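Adhesin (Streptococcus sanguinis SK1 = NCTC 7863, PDB 6VT2) binds sialylated glycans through two tandem Siglec-like modules, probably letting this streptococcus adhere to host sialoglycoproteins. Local coordinates at residues A[37-42]-A[107-112]; A[55-60]-A[120-125]; A[157-162]-A[170-175]; A[263-268]-A[275-280]. All coordinates share one frame; numbering follows the deposited sequence.

Contact 1: residues A[37-42]-A[107-112]; sequences RVIVRN and GNITAL. With SO4 (sulfate ion), chain L.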
loop_
_atom_site.group_PDB
_atom_site.type_symbol
_atom_site.label_atom_id
_atom_site.label_comp_id
_atom_site.label_asym_id
_atom_site.label_seq_id
_atom_site.Cartn_x
_atom_site.Cartn_y
_atom_site.Cartn_z
ATOM N N ARG A 37 6.168 -44.775 36.421
ATOM C CA ARG A 37 5.325 -43.695 36.951
ATOM C C ARG A 37 6.074 -42.378 36.804
ATOM O O ARG A 37 7.229 -42.363 36.977
ATOM C CB ARG A 37 5.040 -43.861 38.444
ATOM C CG ARG A 37 4.328 -45.153 38.817
ATOM C CD ARG A 37 4.109 -45.337 40.285
ATOM N NE ARG A 37 3.158 -44.563 41.052
ATOM C CZ ARG A 37 2.127 -43.873 40.648
ATOM N NH1 ARG A 37 1.428 -43.228 41.567
ATOM N NH2 ARG A 37 1.771 -43.735 39.391
ATOM N N VAL A 38 5.333 -41.366 36.263
ATOM C CA VAL A 38 5.853 -39.935 36.467
ATOM C C VAL A 38 4.693 -39.201 37.155
ATOM O O VAL A 38 3.627 -39.318 36.725
ATOM C CB VAL A 38 6.194 -39.345 35.097
ATOM C CG1 VAL A 38 6.590 -37.885 35.229
ATOM C CG2 VAL A 38 7.289 -40.153 34.418
ATOM N N ILE A 39 4.986 -38.518 38.234
ATOM C CA ILE A 39 3.994 -37.874 39.114
ATOM C C ILE A 39 4.328 -36.385 39.194
ATOM O O ILE A 39 5.448 -36.071 39.284
ATOM C CB ILE A 39 4.149 -38.484 40.528
ATOM C CG1 ILE A 39 3.712 -39.939 40.519
ATOM C CG2 ILE A 39 3.419 -37.698 41.591
ATOM C CD1 ILE A 39 4.165 -40.699 41.737
ATOM N N VAL A 40 3.309 -35.545 39.162
ATOM C CA VAL A 40 3.460 -34.116 39.464
ATOM C C VAL A 40 2.641 -33.925 40.722
ATOM O O VAL A 40 1.532 -34.298 40.702
ATOM C CB VAL A 40 2.960 -33.222 38.335
ATOM C CG1 VAL A 40 3.170 -31.764 38.693
ATOM C CG2 VAL A 40 3.650 -33.560 37.055
ATOM N N ARG A 41 3.228 -33.365 41.759
ATOM C CA ARG A 41 2.464 -33.287 42.999
ATOM C C ARG A 41 2.845 -32.062 43.824
ATOM O O ARG A 41 3.892 -31.497 43.671
ATOM C CB ARG A 41 2.707 -34.538 43.853
ATOM C CG ARG A 41 4.167 -34.759 44.213
ATOM C CD ARG A 41 4.392 -35.827 45.285
ATOM N NE ARG A 41 4.128 -35.317 46.592
ATOM C CZ ARG A 41 4.142 -36.044 47.675
ATOM N NH1 ARG A 41 4.403 -37.328 47.590
ATOM N NH2 ARG A 41 3.930 -35.484 48.837
ATOM N N ASN A 42 1.953 -31.759 44.762
ATOM C CA ASN A 42 2.265 -30.767 45.795
ATOM C C ASN A 42 3.297 -31.358 46.732
ATOM O O ASN A 42 3.254 -32.485 46.936
ATOM C CB ASN A 42 1.055 -30.518 46.685
ATOM C CG ASN A 42 0.008 -29.741 45.951
ATOM O OD1 ASN A 42 0.201 -29.520 44.786
ATOM N ND2 ASN A 42 -1.065 -29.351 46.605
ATOM N N GLY A 107 11.052 -50.222 41.070
ATOM C CA GLY A 107 10.473 -49.578 42.216
ATOM C C GLY A 107 11.292 -48.446 42.778
ATOM O O GLY A 107 10.927 -47.891 43.836
ATOM N N ASN A 108 12.380 -48.079 42.109
ATOM C CA ASN A 108 13.196 -46.968 42.552
ATOM C C ASN A 108 12.500 -45.669 42.186
ATOM O O ASN A 108 12.320 -45.394 41.004
ATOM C CB ASN A 108 14.569 -46.984 41.909
ATOM C CG ASN A 108 15.292 -48.281 42.178
ATOM O OD1 ASN A 108 15.576 -48.656 43.340
ATOM N ND2 ASN A 108 15.593 -48.967 41.113
ATOM N N ILE A 109 12.100 -44.876 43.182
ATOM C CA ILE A 109 11.390 -43.607 42.903
ATOM C C ILE A 109 12.337 -42.491 43.308
ATOM O O ILE A 109 13.104 -42.657 44.184
ATOM C CB ILE A 109 10.038 -43.528 43.626
ATOM C CG1 ILE A 109 9.264 -42.254 43.274
ATOM C CG2 ILE A 109 10.241 -43.611 45.111
ATOM C CD1 ILE A 109 7.845 -42.230 43.717
ATOM N N THR A 110 12.261 -41.376 42.616
ATOM C CA THR A 110 13.109 -40.231 42.934
ATOM C C THR A 110 12.686 -39.719 44.308
ATOM O O THR A 110 11.547 -39.710 44.608
ATOM C CB THR A 110 13.041 -39.213 41.811
ATOM O OG1 THR A 110 11.683 -38.894 41.624
ATOM C CG2 THR A 110 13.612 -39.748 40.522
ATOM N N ALA A 111 13.640 -39.206 45.036
ATOM C CA ALA A 111 13.378 -38.728 46.379
ATOM C C ALA A 111 12.584 -37.422 46.259
ATOM O O ALA A 111 12.831 -36.690 45.370
ATOM C CB ALA A 111 14.663 -38.483 47.098
ATOM N N LEU A 112 11.739 -37.171 47.211
ATOM C CA LEU A 112 10.972 -35.934 47.300
ATOM C C LEU A 112 11.553 -35.132 48.462
ATOM O O LEU A 112 11.540 -35.589 49.615
ATOM C CB LEU A 112 9.521 -36.237 47.585
ATOM C CG LEU A 112 8.687 -35.019 47.804
ATOM C CD1 LEU A 112 8.668 -34.176 46.490
ATOM C CD2 LEU A 112 7.228 -35.383 48.156
HETATM S S SO4 L . -0.543 -42.402 39.254
HETATM O O1 SO4 L . -1.890 -41.928 39.271
HETATM O O2 SO4 L . 0.292 -41.513 39.874
HETATM O O3 SO4 L . -0.561 -43.670 39.888
HETATM O O4 SO4 L . -0.195 -42.554 37.871
#
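Leu-112 and Ile-109 of the loop 107-112 lean toward strand 35-41 and meet Arg-41 and Ile-39 there, with no hydrogen bond passing between the two segments. The apolar part is thin: CD1 of Ile-39 faces CD1 of Ile-109 at 4.5 Å, a loose touch of two methyl ends. At the other end of the contact, CD2 of Leu-112 is modelled over one face of the Arg-41 guanidinium but impossibly close to it, which leaves the details of this approach doubtful.

The polar edge of that guanidinium serves the backbone just downstream, at Asn-42 and Ala-46. With chi1 at 58°, CG of Arg-41 sits between the backbone N and the carbonyl carbon, and the bend at chi3 folds the chain back until NE bonds to O of Asn-42 at 3.0 Å, nearly straight at 172° and in the guanidinium plane. NH1 is bonded to the carbonyl O of Ala-46.

Further back on the strand, a sulfate ion, probably from the crystallisation liquor, is modelled too close to NH2 of Arg-37, and its bond from NH1 is therefore doubtful as well. The side chain of Arg-41 is about 8 Å from the bound N-acetylgalactosamine. Its bonds to Asn-42 and Ala-46 use the guanidinium edge and fix its rotation; what Arg-41 can offer the loop 107-112 is apolar packing, the exact fit to Leu-112 remaining open.

Contact 2: residues A[55-60]-A[120-125]; sequences NWIRYS and FVLVIR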
loop_
_atom_site.group_PDB
_atom_site.type_symbol
_atom_site.label_atom_id
_atom_site.label_comp_id
_atom_site.label_asym_id
_atom_site.label_seq_id
_atom_site.Cartn_x
_atom_site.Cartn_y
_atom_site.Cartn_z
ATOM N N ASN A 55 -6.299 -27.240 40.280
ATOM C CA ASN A 55 -6.962 -28.233 39.422
ATOM C C ASN A 55 -6.664 -28.003 37.942
ATOM O O ASN A 55 -6.774 -28.928 37.244
ATOM C CB ASN A 55 -8.450 -28.259 39.709
ATOM C CG ASN A 55 -9.161 -26.991 39.337
ATOM O OD1 ASN A 55 -8.570 -25.949 39.187
ATOM N ND2 ASN A 55 -10.468 -27.106 39.327
ATOM N N TRP A 56 -6.258 -26.816 37.520
ATOM C CA TRP A 56 -5.975 -26.570 36.110
ATOM C C TRP A 56 -4.551 -26.949 35.692
ATOM O O TRP A 56 -4.304 -26.833 34.564
ATOM C CB TRP A 56 -6.358 -25.130 35.772
ATOM C CG TRP A 56 -5.809 -24.102 36.704
ATOM C CD1 TRP A 56 -6.459 -23.542 37.737
ATOM C CD2 TRP A 56 -4.496 -23.547 36.689
ATOM N NE1 TRP A 56 -5.639 -22.671 38.362
ATOM C CE2 TRP A 56 -4.442 -22.628 37.744
ATOM C CE3 TRP A 56 -3.398 -23.684 35.861
ATOM C CZ2 TRP A 56 -3.323 -21.873 38.007
ATOM C CZ3 TRP A 56 -2.280 -22.959 36.142
ATOM C CH2 TRP A 56 -2.242 -22.084 37.208
ATOM N N ILE A 57 -3.678 -27.340 36.614
ATOM C CA ILE A 57 -2.388 -27.880 36.219
ATOM C C ILE A 57 -2.626 -29.350 35.922
ATOM O O ILE A 57 -3.048 -30.107 36.799
ATOM C CB ILE A 57 -1.351 -27.713 37.319
ATOM C CG1 ILE A 57 -1.135 -26.248 37.632
ATOM C CG2 ILE A 57 -0.036 -28.384 36.845
ATOM C CD1 ILE A 57 -0.113 -26.061 38.823
ATOM N N ARG A 58 -2.387 -29.761 34.678
ATOM C CA ARG A 58 -2.671 -31.115 34.219
ATOM C C ARG A 58 -1.381 -31.705 33.676
ATOM O O ARG A 58 -0.494 -31.028 33.386
ATOM C CB ARG A 58 -3.716 -31.032 33.110
ATOM C CG ARG A 58 -4.968 -30.352 33.611
ATOM C CD ARG A 58 -6.011 -30.245 32.544
ATOM N NE ARG A 58 -6.464 -31.556 32.127
ATOM C CZ ARG A 58 -7.178 -31.763 31.032
ATOM N NH1 ARG A 58 -7.553 -30.743 30.290
ATOM N NH2 ARG A 58 -7.546 -32.982 30.687
ATOM N N TYR A 59 -1.353 -33.008 33.653
ATOM C CA TYR A 59 -0.206 -33.668 33.073
ATOM C C TYR A 59 -0.581 -35.001 32.470
ATOM O O TYR A 59 -1.506 -35.586 32.881
ATOM C CB TYR A 59 0.990 -33.793 34.009
ATOM C CG TYR A 59 0.752 -34.664 35.194
ATOM C CD1 TYR A 59 0.036 -34.226 36.269
ATOM C CD2 TYR A 59 1.344 -35.897 35.261
ATOM C CE1 TYR A 59 -0.153 -35.031 37.372
ATOM C CE2 TYR A 59 1.176 -36.705 36.354
ATOM C CZ TYR A 59 0.442 -36.269 37.423
ATOM O OH TYR A 59 0.332 -37.103 38.482
ATOM N N SER A 60 0.242 -35.427 31.542
ATOM C CA SER A 60 -0.008 -36.706 30.875
ATOM C C SER A 60 1.305 -37.286 30.395
ATOM O O SER A 60 2.147 -36.583 30.011
ATOM C CB SER A 60 -0.955 -36.532 29.743
ATOM O OG SER A 60 -0.385 -35.752 28.758
ATOM N N PHE A 120 9.368 -27.618 39.406
ATOM C CA PHE A 120 9.259 -26.457 38.553
ATOM C C PHE A 120 8.485 -25.384 39.290
ATOM O O PHE A 120 7.674 -25.689 40.162
ATOM C CB PHE A 120 8.586 -26.754 37.212
ATOM C CG PHE A 120 7.200 -27.270 37.324
ATOM C CD1 PHE A 120 6.128 -26.401 37.340
ATOM C CD2 PHE A 120 6.953 -28.639 37.421
ATOM C CE1 PHE A 120 4.827 -26.870 37.514
ATOM C CE2 PHE A 120 5.691 -29.106 37.515
ATOM C CZ PHE A 120 4.593 -28.219 37.566
ATOM N N VAL A 121 8.673 -24.122 38.900
ATOM C CA VAL A 121 7.849 -23.033 39.394
ATOM C C VAL A 121 7.077 -22.510 38.210
ATOM O O VAL A 121 7.666 -22.060 37.216
ATOM C CB VAL A 121 8.667 -21.923 40.024
ATOM C CG1 VAL A 121 7.737 -20.863 40.579
ATOM C CG2 VAL A 121 9.524 -22.489 41.181
ATOM N N LEU A 122 5.770 -22.600 38.305
ATOM C CA LEU A 122 4.857 -22.029 37.341
ATOM C C LEU A 122 4.463 -20.643 37.802
ATOM O O LEU A 122 3.992 -20.474 38.923
ATOM C CB LEU A 122 3.656 -22.959 37.204
ATOM C CG LEU A 122 2.680 -22.591 36.108
ATOM C CD1 LEU A 122 3.304 -22.801 34.765
ATOM C CD2 LEU A 122 1.433 -23.462 36.333
ATOM N N VAL A 123 4.726 -19.657 36.974
ATOM C CA VAL A 123 4.595 -18.258 37.346
ATOM C C VAL A 123 3.529 -17.657 36.480
ATOM O O VAL A 123 3.666 -17.656 35.250
ATOM C CB VAL A 123 5.932 -17.517 37.209
ATOM C CG1 VAL A 123 5.842 -16.051 37.659
ATOM C CG2 VAL A 123 7.015 -18.209 37.950
ATOM N N ILE A 124 2.526 -17.047 37.117
ATOM C CA ILE A 124 1.398 -16.522 36.367
ATOM C C ILE A 124 1.553 -15.025 36.140
ATOM O O ILE A 124 1.667 -14.269 37.101
ATOM C CB ILE A 124 0.072 -16.820 37.062
ATOM C CG1 ILE A 124 -0.013 -18.319 37.462
ATOM C CG2 ILE A 124 -1.056 -16.291 36.263
ATOM C CD1 ILE A 124 0.263 -19.230 36.342
ATOM N N ARG A 125 1.600 -14.599 34.878
ATOM C CA ARG A 125 1.861 -13.214 34.516
ATOM C C ARG A 125 0.708 -12.683 33.693
ATOM O O ARG A 125 -0.035 -13.442 33.044
ATOM C CB ARG A 125 3.186 -13.098 33.750
ATOM C CG ARG A 125 4.333 -13.619 34.577
ATOM C CD ARG A 125 4.384 -13.035 35.941
ATOM N NE ARG A 125 4.614 -11.598 35.881
ATOM C CZ ARG A 125 4.808 -10.863 36.962
ATOM N NH1 ARG A 125 4.715 -11.412 38.184
ATOM N NH2 ARG A 125 5.097 -9.587 36.837
#
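Leu-122 and Trp-56 meet inside the Siglec-like module, a V-set-like beta sandwich, where strand 119-125 of one sheet faces the residues leading into strand 58-61 of the other. The backbones stay well apart, the nearest CA atoms being those of Ile-57 and Leu-122 at 9.4 Å, and side chains alone bridge the gap.

The CB of Leu-122 points across the interior. CG lies anti to the backbone N (chi1 -173°), which carries the branch forward, and of its two methyls CD2 does the touching. That one atom is shared by two residues: it meets CZ3 of Trp-56 at 3.8 Å and CD1 of Ile-57 at 3.9 Å. Ile-57 and Leu-122 approach tip to tip, whereas the indole comes in at a slant.

Trp-56 starts out alongside the contact, and its long ring system brings the six-membered end inward. The indole also packs on Val-84 and Pro-85 and meets the His-88 ring at about 90°, while Leu-122 rests on Val-14 and Ala-16 of strand 13-17 too. Greasy packing thus joins the two sheets, with the side chain of Ile-57 about 7 Å from the bound sialic acid. Two residues further along strand 119-125 from Leu-122, Ile-124 comes at the indole from the opposite direction, and its CD1 ends 3.9 Å from CH2 of Trp-56.

Contact 3: residues A[157-162]-A[170-175]; sequences AAVKSA and STYSVS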
loop_
_atom_site.group_PDB
_atom_site.type_symbol
_atom_site.label_atom_id
_atom_site.label_comp_id
_atom_site.label_asym_id
_atom_site.label_seq_id
_atom_site.Cartn_x
_atom_site.Cartn_y
_atom_site.Cartn_z
ATOM N N ALA A 157 -7.810 1.833 13.701
ATOM C CA ALA A 157 -7.504 1.062 12.507
ATOM C C ALA A 157 -6.011 1.035 12.248
ATOM O O ALA A 157 -5.455 0.014 11.816
ATOM C CB ALA A 157 -8.243 1.663 11.320
ATOM N N ALA A 158 -5.341 2.165 12.472
ATOM C CA ALA A 158 -3.905 2.213 12.236
ATOM C C ALA A 158 -3.141 1.404 13.297
ATOM O O ALA A 158 -2.084 0.828 13.017
ATOM C CB ALA A 158 -3.410 3.650 12.244
ATOM N N VAL A 159 -3.648 1.315 14.515
ATOM C CA VAL A 159 -3.014 0.498 15.586
ATOM C C VAL A 159 -3.219 -0.977 15.272
ATOM O O VAL A 159 -2.254 -1.659 15.283
ATOM C CB VAL A 159 -3.515 0.889 16.982
ATOM C CG1 VAL A 159 -2.972 -0.062 18.021
ATOM C CG2 VAL A 159 -3.097 2.312 17.345
ATOM N N LYS A 160 -4.409 -1.368 14.862
ATOM C CA LYS A 160 -4.719 -2.778 14.538
ATOM C C LYS A 160 -3.871 -3.163 13.323
ATOM O O LYS A 160 -3.309 -4.227 13.300
ATOM C CB LYS A 160 -6.211 -2.971 14.281
ATOM C CG LYS A 160 -7.112 -3.045 15.493
ATOM C CD LYS A 160 -8.299 -3.936 15.292
ATOM C CE LYS A 160 -9.621 -3.224 15.298
ATOM N NZ LYS A 160 -10.565 -3.796 16.301
ATOM N N SER A 161 -3.730 -2.278 12.354
ATOM C CA SER A 161 -2.955 -2.546 11.118
ATOM C C SER A 161 -1.482 -2.774 11.444
ATOM O O SER A 161 -0.890 -3.649 10.882
ATOM C CB SER A 161 -3.126 -1.459 10.095
ATOM O OG SER A 161 -1.963 -1.305 9.308
ATOM N N ALA A 162 -0.919 -2.071 12.412
ATOM C CA ALA A 162 0.505 -2.219 12.773
ATOM C C ALA A 162 0.702 -3.377 13.763
ATOM O O ALA A 162 1.784 -3.622 14.095
ATOM C CB ALA A 162 1.039 -0.969 13.361
ATOM N N SER A 170 -8.385 -8.572 21.799
ATOM C CA SER A 170 -7.876 -7.299 22.340
ATOM C C SER A 170 -8.850 -6.194 21.952
ATOM O O SER A 170 -9.351 -6.250 20.852
ATOM C CB SER A 170 -6.498 -6.954 21.873
ATOM O OG SER A 170 -5.586 -7.993 22.112
ATOM N N THR A 171 -9.138 -5.300 22.880
ATOM C CA THR A 171 -10.038 -4.166 22.615
ATOM C C THR A 171 -9.184 -2.914 22.591
ATOM O O THR A 171 -8.112 -2.983 22.969
ATOM C CB THR A 171 -11.218 -4.138 23.582
ATOM O OG1 THR A 171 -10.762 -3.971 24.912
ATOM C CG2 THR A 171 -12.036 -5.407 23.509
ATOM N N TYR A 172 -9.661 -1.874 21.951
ATOM C CA TYR A 172 -8.922 -0.623 21.771
ATOM C C TYR A 172 -9.809 0.543 22.179
ATOM O O TYR A 172 -10.933 0.516 21.785
ATOM C CB TYR A 172 -8.561 -0.487 20.310
ATOM C CG TYR A 172 -7.679 -1.596 19.840
ATOM C CD1 TYR A 172 -8.194 -2.791 19.387
ATOM C CD2 TYR A 172 -6.316 -1.486 19.911
ATOM C CE1 TYR A 172 -7.384 -3.809 18.936
ATOM C CE2 TYR A 172 -5.493 -2.525 19.536
ATOM C CZ TYR A 172 -6.019 -3.688 19.022
ATOM O OH TYR A 172 -5.186 -4.686 18.631
ATOM N N SER A 173 -9.288 1.479 22.948
ATOM C CA SER A 173 -9.994 2.702 23.334
ATOM C C SER A 173 -9.082 3.872 22.955
ATOM O O SER A 173 -7.951 3.768 23.179
ATOM C CB SER A 173 -10.297 2.680 24.761
ATOM O OG SER A 173 -10.991 3.821 25.180
ATOM N N VAL A 174 -9.616 4.931 22.372
ATOM C CA VAL A 174 -8.838 6.121 22.049
ATOM C C VAL A 174 -9.424 7.276 22.836
ATOM O O VAL A 174 -10.635 7.510 22.800
ATOM C CB VAL A 174 -8.870 6.433 20.547
ATOM C CG1 VAL A 174 -8.010 7.675 20.243
ATOM C CG2 VAL A 174 -8.443 5.257 19.765
ATOM N N SER A 175 -8.573 8.001 23.526
ATOM C CA SER A 175 -9.045 9.110 24.331
ATOM C C SER A 175 -9.228 10.348 23.463
ATOM O O SER A 175 -8.943 10.346 22.256
ATOM C CB SER A 175 -8.062 9.436 25.442
ATOM O OG SER A 175 -6.909 10.080 24.918
#
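Helix 149-162 packs over strand 171-174, with the CA atoms of Val-159 and Tyr-172 closest at 8.6 Å, a spacing bridged by side chains alone. Tyr-172 carries the strand's share of the contact. Its CB points at the helix, and CG lies anti to the carbonyl carbon (chi1 -62°), which brings the ring up to Val-159 and Lys-160, both meeting it from the same side of its plane.

Lys-160 covers that face of the ring. Its CG stands 4.0 Å from the centroid of the Tyr-172 ring and 28° off the normal, a CH-pi contact made by the aliphatic part of the chain; the closest carbon pair is Lys-160 CG with Tyr-172 CE1 at 3.5 Å. Bends at chi2, chi3 and chi4 keep the chain beside the ring, and NZ comes to 4.0 Å from CD1 of Tyr-172.

CG1 of Val-159, anti to its backbone N, comes obliquely to the Tyr-172 ring at CE2, 3.8 Å away. The valine also rests on Val-180 and Ile-182 of the adjoining strand, as well as on Pro-136. Tyr-172 packs on Ile-156 and Leu-166 too; Lys-160 is exposed while Val-159 is buried. This helix against the antiparallel sheet 171-174, 180-183, 189-192 lies in the region assigned to the first atypical Rib domain and appears to form its core.

Contact 4: residues A[263-268]-A[275-280]; sequences PNINNP and NPLVTT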
loop_
_atom_site.group_PDB
_atom_site.type_symbol
_atom_site.label_atom_id
_atom_site.label_comp_id
_atom_site.label_asym_id
_atom_site.label_seq_id
_atom_site.Cartn_x
_atom_site.Cartn_y
_atom_site.Cartn_z
ATOM N N PRO A 263 -11.234 9.377 -9.931
ATOM C CA PRO A 263 -12.018 8.210 -9.476
ATOM C C PRO A 263 -11.726 7.788 -8.043
ATOM O O PRO A 263 -12.580 7.132 -7.428
ATOM C CB PRO A 263 -11.620 7.109 -10.467
ATOM C CG PRO A 263 -10.301 7.581 -11.037
ATOM C CD PRO A 263 -10.328 9.066 -11.060
ATOM N N ASN A 264 -10.573 8.143 -7.484
ATOM C CA ASN A 264 -10.250 7.714 -6.120
ATOM C C ASN A 264 -10.538 8.769 -5.045
ATOM O O ASN A 264 -10.092 8.628 -3.892
ATOM C CB ASN A 264 -8.786 7.298 -6.059
ATOM C CG ASN A 264 -8.509 6.036 -6.844
ATOM O OD1 ASN A 264 -9.418 5.457 -7.427
ATOM N ND2 ASN A 264 -7.257 5.622 -6.876
ATOM N N ILE A 265 -11.310 9.788 -5.379
ATOM C CA ILE A 265 -11.515 10.917 -4.483
ATOM C C ILE A 265 -12.099 10.519 -3.139
ATOM O O ILE A 265 -11.765 11.134 -2.122
ATOM C CB ILE A 265 -12.384 11.968 -5.201
ATOM C CG1 ILE A 265 -12.478 13.215 -4.362
ATOM C CG2 ILE A 265 -13.776 11.442 -5.507
ATOM C CD1 ILE A 265 -11.199 13.935 -4.161
ATOM N N ASN A 266 -12.913 9.477 -3.095
ATOM C CA ASN A 266 -13.607 9.072 -1.860
ATOM C C ASN A 266 -12.896 7.905 -1.187
ATOM O O ASN A 266 -13.400 7.454 -0.207
ATOM C CB ASN A 266 -15.062 8.720 -2.161
ATOM C CG ASN A 266 -15.846 9.887 -2.715
ATOM O OD1 ASN A 266 -15.578 11.031 -2.406
ATOM N ND2 ASN A 266 -16.752 9.616 -3.636
ATOM N N ASN A 267 -11.787 7.449 -1.721
ATOM C CA ASN A 267 -11.075 6.303 -1.150
ATOM C C ASN A 267 -10.190 6.750 -0.004
ATOM O O ASN A 267 -9.741 7.852 0.011
ATOM C CB ASN A 267 -10.146 5.620 -2.140
ATOM C CG ASN A 267 -10.880 4.979 -3.284
ATOM O OD1 ASN A 267 -12.067 4.779 -3.225
ATOM N ND2 ASN A 267 -10.147 4.706 -4.336
ATOM N N PRO A 268 -9.910 5.881 0.956
ATOM C CA PRO A 268 -8.944 6.240 1.934
ATOM C C PRO A 268 -7.524 6.129 1.365
ATOM O O PRO A 268 -7.307 5.436 0.438
ATOM C CB PRO A 268 -9.108 5.182 3.027
ATOM C CG PRO A 268 -9.812 4.031 2.362
ATOM C CD PRO A 268 -10.545 4.576 1.158
ATOM N N ASN A 275 1.884 7.631 -4.329
ATOM C CA ASN A 275 0.654 7.204 -5.005
ATOM C C ASN A 275 -0.358 8.342 -4.933
ATOM O O ASN A 275 -1.322 8.313 -4.148
ATOM C CB ASN A 275 0.112 5.932 -4.356
ATOM C CG ASN A 275 1.047 4.744 -4.564
ATOM O OD1 ASN A 275 1.738 4.283 -3.622
ATOM N ND2 ASN A 275 1.141 4.300 -5.797
ATOM N N PRO A 276 -0.150 9.384 -5.717
ATOM C CA PRO A 276 -0.986 10.570 -5.606
ATOM C C PRO A 276 -2.390 10.352 -6.136
ATOM O O PRO A 276 -2.690 9.426 -6.906
ATOM C CB PRO A 276 -0.263 11.593 -6.463
ATOM C CG PRO A 276 0.442 10.733 -7.522
ATOM C CD PRO A 276 0.872 9.519 -6.763
ATOM N N LEU A 277 -3.259 11.255 -5.715
ATOM C CA LEU A 277 -4.571 11.339 -6.308
ATOM C C LEU A 277 -4.450 11.903 -7.718
ATOM O O LEU A 277 -3.778 12.915 -7.938
ATOM C CB LEU A 277 -5.421 12.249 -5.475
ATOM C CG LEU A 277 -6.875 12.418 -5.876
ATOM C CD1 LEU A 277 -7.604 11.122 -5.728
ATOM C CD2 LEU A 277 -7.521 13.509 -5.079
ATOM N N VAL A 278 -5.189 11.331 -8.647
ATOM C CA VAL A 278 -5.023 11.690 -10.054
ATOM C C VAL A 278 -6.373 12.152 -10.551
ATOM O O VAL A 278 -7.355 11.409 -10.467
ATOM C CB VAL A 278 -4.529 10.514 -10.901
ATOM C CG1 VAL A 278 -4.405 10.901 -12.396
ATOM C CG2 VAL A 278 -3.166 10.010 -10.425
ATOM N N THR A 279 -6.411 13.358 -11.104
ATOM C CA THR A 279 -7.564 13.899 -11.819
ATOM C C THR A 279 -7.182 13.833 -13.305
ATOM O O THR A 279 -6.100 14.296 -13.685
ATOM C CB THR A 279 -7.882 15.339 -11.445
ATOM O OG1 THR A 279 -8.229 15.449 -10.038
ATOM C CG2 THR A 279 -9.035 15.844 -12.288
ATOM N N THR A 280 -8.022 13.220 -14.120
ATOM C CA THR A 280 -7.798 13.159 -15.565
ATOM C C THR A 280 -8.786 14.077 -16.238
ATOM O O THR A 280 -9.980 14.041 -15.944
ATOM C CB THR A 280 -7.965 11.760 -16.077
ATOM O OG1 THR A 280 -6.956 10.933 -15.474
ATOM C CG2 THR A 280 -7.730 11.684 -17.571
HETATM O O HOH W 1 -8.259 9.375 -8.730
HETATM O O HOH W 2 -5.283 7.669 -5.504
#
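Leu-277 sends its two methyls to different residues of the loop 263-268. Its CD2 meets CD1 of Ile-265 at 3.8 Å, the two chains crossing at an angle. Its other methyl lies against the backbone of Asn-264: Leu-277 CD1 is 3.8 Å from Asn-264 C and also near the CB of that residue. With CG of Leu-277 anti to the backbone N (chi1 -177°), the fork reaches the loop although its CB is not aimed there.

Two waters supply the polar links. The first accepts from N of Asn-264 at 2.9 Å and donates to O of Val-278 at 2.8 Å, standing in for a direct backbone bond. The second accepts from ND2 of Asn-264 at 3.2 Å and makes a weak bond to O of Pro-276.

Further out, a type I beta turn from Asn-264 to Asn-267, closed by N of Asn-267 on O of Asn-264, shapes this part of the loop. Asn-270 also bonds that carbonyl, and Lys-234 holds O of Asn-267. Leu-277 itself continues inward onto Ile-235 and Val-238 of strand 235-239. This is a water-bridged connection at the edge of the second Siglec-like beta sandwich, where the link from strand 259-261 turns back into its antiparallel neighbour, strand 277-283.

How the contacts relate
Contacts 1 and 2 belong to the first Siglec-like module and touch each other: Tyr-59 packs on Val-38, and Phe-120 on Val-40. Both use the mixed sheet, contact 1 through its outermost strand 35-41 and contact 2 through strand 119-125, while contact 2 also reaches the opposing sheet. Contact 2 is the buried one, wholly apolar; contact 1, partly buried, adds guanidinium chemistry near the glycan. Contact 3, in the first atypical Rib domain, mixes a buried valine with an exposed lysine. Contact 4 lies at the surface of the second Siglec-like module and is bridged by water. Contacts 3 and 4 come within about 9 Å at their nearest atoms without touching.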